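Local coordinates for UPF0147 protein MMP1188 (Methanococcus maripaludis S2, PDB 2QZG) that is of unknown function but folds into an all-helical bundle of four helices, two copies of which make up the assembly, at residues C[19-23]-C[85-89]; C[42-47]-C[60-65]. All coordinates share one frame. Numbering follows the deposited sequence.

Contact 1 (C[19-23]-C[85-89])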
# COMPACT_ATOMS: atom_id res chain seq x y z
N ILE C 19 -5.63 5.44 4.99
CA ILE C 19 -6.48 4.38 4.45
C ILE C 19 -7.90 4.88 4.12
O ILE C 19 -8.41 4.61 3.03
CB ILE C 19 -6.53 3.11 5.39
CG1 ILE C 19 -5.20 2.36 5.39
CG2 ILE C 19 -7.69 2.18 4.95
CD1 ILE C 19 -4.98 1.40 6.57
N SER C 20 -8.53 5.62 5.03
CA SER C 20 -9.87 6.19 4.81
C SER C 20 -9.92 7.11 3.58
O SER C 20 -10.86 7.08 2.79
CB SER C 20 -10.35 6.98 6.04
OG SER C 20 -10.16 6.21 7.23
N SER C 21 -8.90 7.96 3.48
CA SER C 21 -8.72 8.83 2.34
C SER C 21 -8.60 8.05 1.02
O SER C 21 -9.21 8.41 0.01
CB SER C 21 -7.48 9.69 2.57
OG SER C 21 -6.79 9.93 1.36
N MSE C 22 -7.82 6.97 1.03
CA MSE C 22 -7.68 6.15 -0.17
C MSE C 22 -9.00 5.49 -0.55
O MSE C 22 -9.36 5.44 -1.72
CB MSE C 22 -6.58 5.11 -0.01
CG MSE C 22 -5.21 5.62 -0.28
SE MSE C 22 -3.92 4.22 0.20
CE MSE C 22 -3.99 4.48 2.10
N LEU C 23 -9.72 5.00 0.46
CA LEU C 23 -11.06 4.46 0.26
C LEU C 23 -12.03 5.50 -0.30
O LEU C 23 -12.82 5.21 -1.20
CB LEU C 23 -11.60 3.85 1.56
CG LEU C 23 -11.04 2.47 1.92
CD1 LEU C 23 -11.38 2.11 3.37
CD2 LEU C 23 -11.57 1.42 0.97
N ILE C 85 -4.75 -0.56 -0.39
CA ILE C 85 -5.54 -0.40 0.82
C ILE C 85 -5.56 -1.69 1.66
O ILE C 85 -5.39 -1.64 2.87
CB ILE C 85 -7.01 0.02 0.49
CG1 ILE C 85 -7.06 1.39 -0.22
CG2 ILE C 85 -7.88 -0.00 1.75
CD1 ILE C 85 -8.36 1.64 -1.02
N VAL C 86 -5.76 -2.84 1.02
CA VAL C 86 -5.76 -4.13 1.77
C VAL C 86 -4.40 -4.37 2.41
O VAL C 86 -4.32 -4.72 3.59
CB VAL C 86 -6.19 -5.32 0.87
CG1 VAL C 86 -5.88 -6.69 1.54
CG2 VAL C 86 -7.68 -5.20 0.53
N SER C 87 -3.33 -4.17 1.63
CA SER C 87 -1.96 -4.32 2.12
C SER C 87 -1.72 -3.49 3.38
O SER C 87 -1.13 -3.96 4.34
CB SER C 87 -0.98 -3.89 1.04
OG SER C 87 -1.15 -4.71 -0.09
N GLU C 88 -2.14 -2.24 3.32
CA GLU C 88 -2.01 -1.34 4.46
C GLU C 88 -2.89 -1.74 5.64
O GLU C 88 -2.41 -1.73 6.77
CB GLU C 88 -2.31 0.08 4.03
CG GLU C 88 -1.29 0.66 3.05
CD GLU C 88 -1.78 1.98 2.48
OE1 GLU C 88 -2.77 2.49 3.01
OE2 GLU C 88 -1.19 2.51 1.52
N LEU C 89 -4.14 -2.13 5.37
CA LEU C 89 -5.04 -2.65 6.42
C LEU C 89 -4.44 -3.83 7.17
O LEU C 89 -4.63 -3.98 8.38
CB LEU C 89 -6.42 -3.03 5.85
CG LEU C 89 -7.38 -1.87 5.65
CD1 LEU C 89 -8.55 -2.21 4.70
CD2 LEU C 89 -7.93 -1.38 7.00
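I85 is the natural place to start on helix 76-90, because it meets three residues of helix 12-27. Its CG2 lies 3.9 Å from CG2 of I19, its CG1 lies 3.8 Å from CB of M22 (a selenomethionine in this model), and its CD1 reaches CD2 of L23 at 3.8 Å. The CA atoms of I19 and I85, 6.1 Å apart, set the register of two helices that run antiparallel at 160°, with their local axes 10.4 Å apart. That separation is filled mostly by apolar side chains, with E88 the exception, and no hydrogen bond crosses it. One turn on, E88 points its CA-to-CB bond at the other helix; as modelled, its OE1 sits 3.4 Å from CG1 of I19, buried and with no polar partner, though its exact position is uncertain. L89 follows, where CD1 of I19 touches its backbone N at 3.8 Å and its CD2 at 4.1 Å. The i, i+3, i+4 spacing of I85, E88 and L89 is answered by I19, M22 and L23, as expected of antiparallel packing in a helical bundle. W83 of the second subunit packs on I19 and E88, while within the chain L65 and A61 of helix 54-68 and A40 and K44 of helix 34-46 close the inner side around L23, I85 and L89.

Contact 2 (C[42-47]-C[60-65]); sequences NAKNAL and TAIQYL
Y64 lays one face of its ring over CB of N42, a CH-pi contact with that carbon 3.6 Å from the ring centroid and 13° off the normal. It borders an antiparallel helix pair in a four-helix bundle. Residues 42-46 and 60-65 are helical, near -60°/-45° for the most part, and their axes run at 174° and only 8.0 Å apart. The register is set by A43 and A61, whose CA atoms stand 4.0 Å from each other. Such closeness depends on small residues, recalling the spacing of an Alacoil: CB of A61 lies 4.1 Å from CB of A43, 4.2 Å from CB of A46 and 3.4 Å from the carbonyl O of A43. Chi1 of Y64 is m (-83°), which lays the ring across helix 34-46, so that CB of A46 meets its edge, 4.2 Å from CE2. A46 CB also touches T60 CG2 at 3.8 Å; the hydroxyl of T60 is hydrogen-bonded to V56 O in its own helix. Towards the bundle interior, A43 CB rests 4.0 Å from CG of L65. L47, with chi1 m and chi2 t, brings its CD2 to 4.0 Å from CB of A61.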
# COMPACT_ATOMS: atom_id res chain seq x y z
N ASN C 42 -18.50 0.99 2.58
CA ASN C 42 -18.73 -0.00 3.63
C ASN C 42 -17.47 -0.32 4.42
O ASN C 42 -17.48 -0.40 5.66
CB ASN C 42 -19.33 -1.26 3.00
CG ASN C 42 -20.74 -1.02 2.47
OD1 ASN C 42 -21.38 -0.03 2.81
ND2 ASN C 42 -21.22 -1.93 1.63
N ALA C 43 -16.37 -0.49 3.69
CA ALA C 43 -15.06 -0.77 4.30
C ALA C 43 -14.60 0.42 5.14
O ALA C 43 -14.12 0.25 6.28
CB ALA C 43 -14.05 -1.07 3.21
N LYS C 44 -14.78 1.62 4.59
CA LYS C 44 -14.40 2.84 5.28
C LYS C 44 -15.18 3.03 6.60
O LYS C 44 -14.59 3.39 7.62
CB LYS C 44 -14.58 4.03 4.34
CG LYS C 44 -14.00 5.32 4.88
CD LYS C 44 -14.30 6.51 3.96
CE LYS C 44 -14.65 7.71 4.81
NZ LYS C 44 -14.98 8.95 4.05
N ASN C 45 -16.49 2.78 6.58
CA ASN C 45 -17.28 2.88 7.80
C ASN C 45 -16.99 1.77 8.80
O ASN C 45 -17.12 1.98 9.99
CB ASN C 45 -18.78 2.94 7.47
CG ASN C 45 -19.17 4.20 6.73
OD1 ASN C 45 -18.71 5.28 7.06
ND2 ASN C 45 -20.01 4.05 5.73
N ALA C 46 -16.63 0.59 8.31
CA ALA C 46 -16.18 -0.52 9.17
C ALA C 46 -15.00 -0.13 10.06
O ALA C 46 -14.92 -0.56 11.21
CB ALA C 46 -15.81 -1.75 8.32
N LEU C 47 -14.11 0.71 9.54
CA LEU C 47 -12.92 1.20 10.28
C LEU C 47 -13.24 2.09 11.46
O LEU C 47 -12.41 2.26 12.35
CB LEU C 47 -11.97 1.96 9.37
CG LEU C 47 -11.21 1.16 8.33
CD1 LEU C 47 -10.38 2.10 7.47
CD2 LEU C 47 -10.32 0.12 9.02
N THR C 60 -12.79 -6.63 9.04
CA THR C 60 -14.12 -6.37 8.49
C THR C 60 -14.00 -5.53 7.22
O THR C 60 -14.68 -5.81 6.22
CB THR C 60 -14.99 -5.65 9.52
OG1 THR C 60 -14.99 -6.41 10.74
CG2 THR C 60 -16.45 -5.48 9.01
N ALA C 61 -13.16 -4.50 7.26
CA ALA C 61 -12.91 -3.65 6.10
C ALA C 61 -12.25 -4.45 4.97
O ALA C 61 -12.63 -4.32 3.80
CB ALA C 61 -12.06 -2.49 6.48
N ILE C 62 -11.28 -5.30 5.33
CA ILE C 62 -10.63 -6.16 4.35
C ILE C 62 -11.66 -7.07 3.72
O ILE C 62 -11.64 -7.27 2.51
CB ILE C 62 -9.48 -7.01 4.97
CG1 ILE C 62 -8.29 -6.11 5.31
CG2 ILE C 62 -9.08 -8.13 4.03
CD1 ILE C 62 -7.24 -6.80 6.21
N GLN C 63 -12.56 -7.61 4.55
CA GLN C 63 -13.58 -8.55 4.10
C GLN C 63 -14.48 -7.93 3.04
O GLN C 63 -14.73 -8.56 2.02
CB GLN C 63 -14.42 -9.05 5.28
CG GLN C 63 -15.27 -10.26 4.96
CD GLN C 63 -14.57 -11.56 5.29
OE1 GLN C 63 -14.45 -11.94 6.46
NE2 GLN C 63 -14.13 -12.28 4.25
N TYR C 64 -14.97 -6.72 3.29
CA TYR C 64 -15.76 -5.98 2.29
C TYR C 64 -15.04 -5.90 0.94
O TYR C 64 -15.64 -6.10 -0.10
CB TYR C 64 -16.09 -4.56 2.76
CG TYR C 64 -17.29 -4.47 3.67
CD1 TYR C 64 -18.58 -4.77 3.20
CD2 TYR C 64 -17.15 -4.10 5.01
CE1 TYR C 64 -19.70 -4.69 4.04
CE2 TYR C 64 -18.27 -4.02 5.86
CZ TYR C 64 -19.54 -4.32 5.37
OH TYR C 64 -20.64 -4.24 6.21
N LEU C 65 -13.75 -5.60 0.99
CA LEU C 65 -12.94 -5.41 -0.21
C LEU C 65 -12.62 -6.73 -0.89
O LEU C 65 -12.65 -6.81 -2.13
CB LEU C 65 -11.67 -4.63 0.12
CG LEU C 65 -11.94 -3.18 0.55
CD1 LEU C 65 -10.66 -2.53 1.06
CD2 LEU C 65 -12.57 -2.35 -0.60

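In the fold
From the N terminus, the chain runs through helix 12-27, turns back into helix 34-46, turns again into helix 54-68 and finishes with helix 76-90, an up-and-down four-helix bundle. Contact 2 closes the short loop, joining the two middle helices across the 12 residues between its segments. Contact 1 closes the long one, bringing the last helix against the first across 61 residues, so contact 2 falls wholly within its span and the two do not cross. With centres about 10 Å apart, the two pairs pack directly on each other: CB of L89 meets CG1 of I62 at 3.6 Å, and CD1 of L23 meets the backbone N of K44 at 3.6 Å, joining all four helices.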